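4-hydroxybenzoyl-CoA thioesterase (Pseudomonas sp. CBS3, PDB 1LO7) hydrolyses 4-hydroxybenzoyl-CoA to 4-hydroxybenzoate and coenzyme A, the last step in the breakdown of 4-chlorobenzoate to 4-hydroxybenzoate. Local coordinates at residues F13-P18 with Y27-D32; N37-C42 with F92-S97. One frame throughout, in Å; residues are numbered along the deposited sequence. Where two conformers were deposited one is given.

In the fold
Both interactions hold helix 25-41, the central helix of the hot dog fold, but at different points along it. Interaction 1 joins the early part of the helix to the loop that carries the active-site Asp17. Its centre lies about 14 Å from the centre of the chain. Interaction 2 joins the C-terminal part of the helix to strand 91-101 of the sheet, with its centre about 6 Å from that of the chain. Both are buried, but the chemistry differs. Interaction 1, beside the catalytic loop, is small and polar, with a salt bridge whose hydrogen bond is weak, and a water. Interaction 2, deeper in the core, is mainly aromatic. The two touch where Leu31 O packs on His96 CE1.

Interaction 1: F13-P18 with Y27-D32; sequences FGDCDP and YHRWLD. With 4CO (4-hydroxyphenacyl coenzyme A), chain B.
Asp15 reaches from the loop to Arg29 and Trp30, two neighbours on helix 25-41, and gives one carboxylate oxygen to each. Its CG stands anti to the carbonyl carbon (chi1 -66°), which carries the carboxylate toward the helix. OD1 takes the arginine. It lies 3.2 Å from Arg29 NH2, at the edge of the guanidinium and near its plane. The two side chains cross at about a right angle. The hydrogen bond within this salt bridge is weak and bent, with an N-H...O angle of 123° at Arg29 NH2. OD2 turns to the tryptophan. It meets the ring at its edge, 3.4 Å from Trp30 CZ2, with the carboxylate plane 79° from the ring plane. A water links the same pair: it donates to Asp15 OD2 at 2.5 Å and weakly accepts from Trp30 NE1 at 3.4 Å. OD2 also accepts from the backbone N of Glu12, while Arg29 NE binds Asn26 OD1.

The active-site Asp17 follows two residues after Asp15. Its OD2 is 3.1 Å from CB of the bound 4-hydroxyphenacyl-CoA, whose C3P touches Tyr27 CE2. The loop also packs against a second subunit, where Asp17 meets Phe13 of that chain. The contact thus ties the catalytic loop to the helix through one buried carboxylate. This carboxylate is met by a guanidinium, a backbone N-H and a water, which would probably favour the ionised form of Asp15.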
loop_
_atom_site.group_PDB
_atom_site.type_symbol
_atom_site.label_atom_id
_atom_site.label_comp_id
_atom_site.label_asym_id
_atom_site.label_seq_id
_atom_site.Cartn_x
_atom_site.Cartn_y
_atom_site.Cartn_z
ATOM N N PHE A 13 3.214 3.981 11.654
ATOM C CA PHE A 13 2.141 3.269 12.283
ATOM C C PHE A 13 1.331 2.458 11.268
ATOM O O PHE A 13 0.990 1.298 11.517
ATOM C CB PHE A 13 1.252 4.349 12.920
ATOM C CG PHE A 13 0.018 3.886 13.598
ATOM C CD1 PHE A 13 0.096 3.409 14.893
ATOM C CD2 PHE A 13 -1.224 3.946 12.965
ATOM C CE1 PHE A 13 -1.065 3.022 15.547
ATOM C CE2 PHE A 13 -2.404 3.552 13.603
ATOM C CZ PHE A 13 -2.306 3.084 14.914
ATOM N N GLY A 14 1.042 3.083 10.140
ATOM C CA GLY A 14 0.246 2.437 9.100
ATOM C C GLY A 14 0.977 1.289 8.405
ATOM O O GLY A 14 0.328 0.487 7.723
ATOM N N ASP A 15 2.296 1.225 8.584
ATOM C CA ASP A 15 3.071 0.140 7.978
ATOM C C ASP A 15 2.970 -1.136 8.809
ATOM O O ASP A 15 3.497 -2.175 8.434
ATOM C CB ASP A 15 4.547 0.520 7.932
ATOM C CG ASP A 15 4.783 1.671 6.996
ATOM O OD1 ASP A 15 4.106 1.847 6.023
ATOM O OD2 ASP A 15 5.810 2.425 7.301
ATOM N N CYS A 16 2.304 -1.049 9.967
ATOM C CA CYS A 16 2.148 -2.198 10.898
ATOM C C CYS A 16 0.763 -2.798 10.843
ATOM O O CYS A 16 -0.222 -2.151 10.474
ATOM C CB CYS A 16 2.492 -1.812 12.330
ATOM S SG CYS A 16 4.182 -1.151 12.460
ATOM N N ASP A 17 0.720 -4.072 11.209
ATOM C CA ASP A 17 -0.534 -4.827 11.209
ATOM C C ASP A 17 -1.184 -4.856 12.591
ATOM O O ASP A 17 -0.730 -4.242 13.554
ATOM C CB ASP A 17 -0.277 -6.250 10.664
ATOM C CG ASP A 17 0.638 -7.051 11.543
ATOM O OD1 ASP A 17 0.880 -6.786 12.706
ATOM O OD2 ASP A 17 1.152 -8.051 10.889
ATOM N N PRO A 18 -2.298 -5.588 12.678
ATOM C CA PRO A 18 -2.983 -5.687 13.955
ATOM C C PRO A 18 -2.103 -6.311 15.037
ATOM O O PRO A 18 -2.335 -6.082 16.205
ATOM C CB PRO A 18 -4.207 -6.570 13.667
ATOM C CG PRO A 18 -4.530 -6.274 12.211
ATOM C CD PRO A 18 -3.156 -6.134 11.587
ATOM N N TYR A 27 8.113 -4.465 3.649
ATOM C CA TYR A 27 9.532 -4.649 3.434
ATOM C C TYR A 27 9.830 -4.676 1.923
ATOM O O TYR A 27 10.788 -4.099 1.441
ATOM C CB TYR A 27 10.072 -5.962 4.030
ATOM C CG TYR A 27 10.122 -5.932 5.545
ATOM C CD1 TYR A 27 11.047 -5.111 6.189
ATOM C CD2 TYR A 27 9.273 -6.713 6.323
ATOM C CE1 TYR A 27 11.119 -5.087 7.583
ATOM C CE2 TYR A 27 9.327 -6.697 7.717
ATOM C CZ TYR A 27 10.256 -5.872 8.342
ATOM O OH TYR A 27 10.316 -5.813 9.719
ATOM N N HIS A 28 8.981 -5.342 1.140
ATOM C CA HIS A 28 9.232 -5.381 -0.293
ATOM C C HIS A 28 9.138 -3.976 -0.905
ATOM O O HIS A 28 9.862 -3.653 -1.822
ATOM C CB HIS A 28 8.260 -6.379 -0.978
ATOM C CG HIS A 28 8.543 -7.763 -0.498
ATOM N ND1 HIS A 28 9.707 -8.459 -0.903
ATOM C CD2 HIS A 28 7.825 -8.568 0.356
ATOM C CE1 HIS A 28 9.662 -9.667 -0.291
ATOM N NE2 HIS A 28 8.542 -9.755 0.462
ATOM N N ARG A 29 8.227 -3.112 -0.382
ATOM C CA ARG A 29 8.133 -1.747 -0.900
ATOM C C ARG A 29 9.482 -1.100 -0.632
ATOM O O ARG A 29 10.031 -0.447 -1.503
ATOM C CB ARG A 29 7.105 -0.913 -0.088
ATOM C CG ARG A 29 5.656 -1.163 -0.426
ATOM C CD ARG A 29 4.813 0.105 -0.211
ATOM N NE ARG A 29 4.778 0.486 1.186
ATOM C CZ ARG A 29 5.454 1.492 1.731
ATOM N NH1 ARG A 29 6.220 2.257 0.995
ATOM N NH2 ARG A 29 5.349 1.753 3.057
ATOM N N TRP A 30 10.005 -1.303 0.565
ATOM C CA TRP A 30 11.278 -0.676 0.894
ATOM C C TRP A 30 12.461 -1.254 0.090
ATOM O O TRP A 30 13.415 -0.503 -0.302
ATOM C CB TRP A 30 11.536 -0.680 2.409
ATOM C CG TRP A 30 10.444 0.014 3.148
ATOM C CD1 TRP A 30 9.756 1.120 2.746
ATOM C CD2 TRP A 30 9.914 -0.371 4.411
ATOM N NE1 TRP A 30 8.810 1.452 3.702
ATOM C CE2 TRP A 30 8.883 0.532 4.725
ATOM C CE3 TRP A 30 10.187 -1.429 5.288
ATOM C CZ2 TRP A 30 8.167 0.390 5.912
ATOM C CZ3 TRP A 30 9.485 -1.548 6.453
ATOM C CH2 TRP A 30 8.471 -0.650 6.759
ATOM N N LEU A 31 12.423 -2.580 -0.134
ATOM C CA LEU A 31 13.469 -3.233 -0.921
ATOM C C LEU A 31 13.455 -2.653 -2.338
ATOM O O LEU A 31 14.471 -2.362 -2.920
ATOM C CB LEU A 31 13.275 -4.765 -0.966
ATOM C CG LEU A 31 14.126 -5.513 0.072
ATOM C CD1 LEU A 31 14.457 -4.629 1.262
ATOM C CD2 LEU A 31 13.448 -6.804 0.511
ATOM N N ASP A 32 12.245 -2.440 -2.886
ATOM C CA ASP A 32 12.137 -1.867 -4.233
ATOM C C ASP A 32 12.702 -0.446 -4.291
ATOM O O ASP A 32 13.366 -0.047 -5.275
ATOM C CB ASP A 32 10.699 -1.930 -4.767
ATOM C CG ASP A 32 10.715 -1.732 -6.255
ATOM O OD1 ASP A 32 11.361 -2.474 -6.978
ATOM O OD2 ASP A 32 9.991 -0.722 -6.699
HETATM N N1A 4CO B . 13.929 -20.417 6.911
HETATM C C2A 4CO B . 13.234 -21.543 7.253
HETATM N N3A 4CO B . 12.646 -21.800 8.393
HETATM C C4A 4CO B . 12.770 -20.781 9.269
HETATM C C5A 4CO B . 13.452 -19.595 9.067
HETATM C C6A 4CO B . 14.052 -19.411 7.812
HETATM N N6A 4CO B . 14.719 -18.322 7.493
HETATM N N7A 4CO B . 13.391 -18.784 10.197
HETATM C C8A 4CO B . 12.681 -19.498 11.080
HETATM N N9A 4CO B . 12.304 -20.716 10.578
HETATM C C1D 4CO B . 11.602 -21.801 11.270
HETATM C C2D 4CO B . 12.492 -22.475 12.310
HETATM O O2D 4CO B . 13.397 -23.404 11.709
HETATM C C3D 4CO B . 11.428 -23.207 13.109
HETATM O O3D 4CO B . 10.843 -24.221 12.332
HETATM P P3D 4CO B . 10.655 -25.693 12.876
HETATM O O7A 4CO B . 11.919 -26.371 12.675
HETATM O O8A 4CO B . 10.268 -25.660 14.290
HETATM O O9A 4CO B . 9.528 -26.347 12.030
HETATM C C4D 4CO B . 10.385 -22.097 13.192
HETATM O O4D 4CO B . 10.639 -21.217 12.054
HETATM C C5D 4CO B . 10.293 -21.333 14.480
HETATM O O5D 4CO B . 11.483 -20.548 14.602
HETATM P P1A 4CO B . 12.267 -20.582 15.981
HETATM O O1A 4CO B . 13.512 -19.863 15.670
HETATM O O2A 4CO B . 12.495 -21.928 16.455
HETATM O O3A 4CO B . 11.442 -19.884 17.052
HETATM P P2A 4CO B . 11.406 -18.353 17.530
HETATM O O4A 4CO B . 10.259 -18.245 18.458
HETATM O O5A 4CO B . 12.647 -18.067 18.247
HETATM O O6A 4CO B . 11.453 -17.281 16.282
HETATM C CBP 4CO B . 10.089 -15.752 15.155
HETATM C CCP 4CO B . 10.332 -17.236 15.439
HETATM C CDP 4CO B . 9.870 -14.964 16.458
HETATM C CEP 4CO B . 8.926 -15.593 14.184
HETATM C CAP 4CO B . 11.365 -15.072 14.632
HETATM O OAP 4CO B . 11.831 -15.736 13.455
HETATM C C9P 4CO B . 11.052 -13.686 14.069
HETATM O O9P 4CO B . 10.668 -12.801 14.804
HETATM N N8P 4CO B . 11.139 -13.515 12.631
HETATM C C7P 4CO B . 10.591 -12.228 12.188
HETATM C C6P 4CO B . 9.101 -12.331 11.827
HETATM C C5P 4CO B . 8.697 -11.080 11.040
HETATM O O5P 4CO B . 8.852 -9.945 11.480
HETATM N N4P 4CO B . 8.103 -11.389 9.762
HETATM C C3P 4CO B . 7.809 -10.243 8.915
HETATM C C2P 4CO B . 6.590 -9.497 9.390
HETATM S S1P 4CO B . 5.302 -10.536 10.081
HETATM O O1B 4CO B . 3.082 -9.577 7.886
HETATM C C1B 4CO B . 2.931 -9.967 9.031
HETATM C C2B 4CO B . 1.902 -10.971 9.327
HETATM C C3B 4CO B . 1.731 -11.402 10.666
HETATM C C4B 4CO B . 0.744 -12.337 10.965
HETATM C C5B 4CO B . -0.092 -12.824 9.939
HETATM O O2B 4CO B . -1.140 -13.722 10.231
HETATM C C6B 4CO B . 0.108 -12.401 8.595
HETATM C C7B 4CO B . 1.113 -11.464 8.288
HETATM C CB 4CO B . 3.802 -9.476 10.127
HETATM O O HOH W 1 6.958 3.745 5.452
#

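Interaction 2: N37-C42 with F92-S97; sequences NYFIKC and FVQRHS
Phe39 and Phe92 meet at the ends of their side chains, one from the helix and one from the strand. The CB of Phe39 does not point straight at the strand. Its CG stands anti to the carbonyl carbon (chi1 -69°), and the ring runs on from there toward the sheet. Partway out, one face of the ring takes Tyr38 CD2 of the preceding residue, 3.7 Å above its plane and offset toward the rim. CE2 is the first atom to reach the strand. It lies 3.8 Å from Phe92 CZ. The tip, CZ, comes closest, 3.5 Å from the same Phe92 CZ. The edge of Phe39 is thus directed toward the face of Phe92 in an offset edge-to-face pair. The centroids are 5.5 Å apart and the planes 82° apart.

Gln94 lies next to this pair. The end of its extended chain meets both Phe39 and Tyr38, and it slides past the tyrosine in the opposite direction. The amide stands nearly perpendicular to the tyrosine ring. Phe119 of strand 107-123 packs against both phenylalanines, edge-to-face with Phe39. Cys140 of helix 134-140 touches Phe39 and Tyr38, and Ile84 lies against Tyr38 and Phe92.

The helix and strand segments run at 105° to each other, with their axes 11.9 Å apart at closest approach. Large side chains span that gap. Phe39 and Phe92 also lie about 4 Å from the side chains of the substrate-binding residues Trp47 and Thr59, respectively. The arrangement is that of the hot dog fold, in which an antiparallel sheet wraps round a long central helix.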
loop_
_atom_site.group_PDB
_atom_site.type_symbol
_atom_site.label_atom_id
_atom_site.label_comp_id
_atom_site.label_asym_id
_atom_site.label_seq_id
_atom_site.Cartn_x
_atom_site.Cartn_y
_atom_site.Cartn_z
ATOM N N ASN A 37 17.255 3.117 -5.596
ATOM C CA ASN A 37 18.151 4.077 -4.969
ATOM C C ASN A 37 19.613 3.713 -5.276
ATOM O O ASN A 37 20.503 4.585 -5.467
ATOM C CB ASN A 37 17.913 4.104 -3.431
ATOM C CG ASN A 37 18.881 5.095 -2.743
ATOM O OD1 ASN A 37 18.698 6.337 -2.853
ATOM N ND2 ASN A 37 19.899 4.577 -2.074
ATOM N N TYR A 38 19.877 2.391 -5.296
ATOM C CA TYR A 38 21.235 1.909 -5.588
ATOM C C TYR A 38 21.637 2.390 -6.960
ATOM O O TYR A 38 22.680 2.987 -7.138
ATOM C CB TYR A 38 21.221 0.369 -5.589
ATOM C CG TYR A 38 22.510 -0.246 -6.059
ATOM C CD1 TYR A 38 23.573 -0.459 -5.175
ATOM C CD2 TYR A 38 22.651 -0.630 -7.393
ATOM C CE1 TYR A 38 24.767 -1.041 -5.613
ATOM C CE2 TYR A 38 23.833 -1.214 -7.856
ATOM C CZ TYR A 38 24.884 -1.410 -6.959
ATOM O OH TYR A 38 26.028 -1.981 -7.453
ATOM N N PHE A 39 20.789 2.147 -7.960
ATOM C CA PHE A 39 21.140 2.575 -9.297
ATOM C C PHE A 39 21.259 4.098 -9.410
ATOM O O PHE A 39 22.187 4.580 -10.091
ATOM C CB PHE A 39 20.107 2.032 -10.317
ATOM C CG PHE A 39 20.217 0.531 -10.441
ATOM C CD1 PHE A 39 21.422 -0.020 -10.863
ATOM C CD2 PHE A 39 19.160 -0.337 -10.130
ATOM C CE1 PHE A 39 21.581 -1.402 -10.991
ATOM C CE2 PHE A 39 19.308 -1.725 -10.239
ATOM C CZ PHE A 39 20.519 -2.257 -10.685
ATOM N N ILE A 40 20.320 4.860 -8.771
ATOM C CA ILE A 40 20.382 6.328 -8.855
ATOM C C ILE A 40 21.688 6.842 -8.240
ATOM O O ILE A 40 22.371 7.726 -8.807
ATOM C CB ILE A 40 19.171 7.000 -8.206
ATOM C CG1 ILE A 40 17.891 6.754 -9.005
ATOM C CG2 ILE A 40 19.397 8.494 -7.962
ATOM C CD1 ILE A 40 17.833 7.470 -10.359
ATOM N N LYS A 41 22.038 6.262 -7.098
ATOM C CA LYS A 41 23.244 6.678 -6.438
ATOM C C LYS A 41 24.450 6.288 -7.232
ATOM O O LYS A 41 25.484 6.948 -7.155
ATOM C CB LYS A 41 23.300 6.189 -4.998
ATOM C CG LYS A 41 22.226 6.871 -4.130
ATOM C CD LYS A 41 22.506 8.369 -3.916
ATOM C CE LYS A 41 21.618 9.031 -2.865
ATOM N NZ LYS A 41 20.215 8.748 -3.151
ATOM N N CYS A 42 24.335 5.199 -7.987
ATOM C CA CYS A 42 25.456 4.761 -8.804
ATOM C C CYS A 42 25.616 5.623 -10.068
ATOM O O CYS A 42 26.592 5.487 -10.805
ATOM C CB CYS A 42 25.406 3.270 -9.154
ATOM S SG CYS A 42 25.889 2.271 -7.724
ATOM N N PHE A 92 20.686 -10.071 -12.826
ATOM C CA PHE A 92 21.671 -9.750 -11.814
ATOM C C PHE A 92 21.021 -10.052 -10.452
ATOM O O PHE A 92 19.782 -10.023 -10.313
ATOM C CB PHE A 92 22.185 -8.302 -11.950
ATOM C CG PHE A 92 21.084 -7.255 -11.808
ATOM C CD1 PHE A 92 20.438 -6.727 -12.938
ATOM C CD2 PHE A 92 20.668 -6.795 -10.548
ATOM C CE1 PHE A 92 19.412 -5.781 -12.824
ATOM C CE2 PHE A 92 19.649 -5.840 -10.420
ATOM C CZ PHE A 92 19.019 -5.322 -11.561
ATOM N N VAL A 93 21.857 -10.329 -9.484
ATOM C CA VAL A 93 21.385 -10.647 -8.155
ATOM C C VAL A 93 21.692 -9.438 -7.327
ATOM O O VAL A 93 22.844 -9.023 -7.237
ATOM C CB VAL A 93 22.105 -11.889 -7.578
ATOM C CG1 VAL A 93 21.612 -12.140 -6.144
ATOM C CG2 VAL A 93 21.918 -13.169 -8.426
ATOM N N GLN A 94 20.634 -8.859 -6.752
ATOM C CA GLN A 94 20.767 -7.686 -5.912
ATOM C C GLN A 94 20.429 -8.100 -4.460
ATOM O O GLN A 94 19.329 -8.574 -4.167
ATOM C CB GLN A 94 19.835 -6.532 -6.381
ATOM C CG GLN A 94 20.210 -5.163 -5.813
ATOM C CD GLN A 94 19.468 -4.039 -6.543
ATOM O OE1 GLN A 94 19.989 -2.923 -6.712
ATOM N NE2 GLN A 94 18.265 -4.327 -6.998
ATOM N N ARG A 95 21.395 -7.926 -3.589
ATOM C CA ARG A 95 21.217 -8.297 -2.197
ATOM C C ARG A 95 20.924 -7.082 -1.332
ATOM O O ARG A 95 21.543 -6.011 -1.490
ATOM C CB ARG A 95 22.481 -8.999 -1.661
ATOM C CG ARG A 95 22.430 -9.158 -0.115
ATOM C CD ARG A 95 23.439 -10.171 0.406
ATOM N NE ARG A 95 23.107 -11.504 -0.071
ATOM C CZ ARG A 95 23.827 -12.578 0.222
ATOM N NH1 ARG A 95 24.924 -12.507 0.973
ATOM N NH2 ARG A 95 23.444 -13.738 -0.252
ATOM N N HIS A 96 19.964 -7.265 -0.399
ATOM C CA HIS A 96 19.599 -6.211 0.521
ATOM C C HIS A 96 19.638 -6.727 1.959
ATOM O O HIS A 96 19.041 -7.767 2.245
ATOM C CB HIS A 96 18.196 -5.669 0.293
ATOM C CG HIS A 96 17.835 -5.306 -1.105
ATOM N ND1 HIS A 96 18.123 -4.068 -1.611
ATOM C CD2 HIS A 96 17.156 -6.018 -2.031
ATOM C CE1 HIS A 96 17.642 -4.044 -2.843
ATOM N NE2 HIS A 96 17.075 -5.220 -3.134
ATOM N N SER A 97 20.352 -6.029 2.843
ATOM C CA SER A 97 20.399 -6.418 4.253
ATOM C C SER A 97 19.739 -5.299 5.052
ATOM O O SER A 97 20.133 -4.122 4.933
ATOM C CB SER A 97 21.814 -6.659 4.710
ATOM O OG SER A 97 22.351 -7.664 3.847
#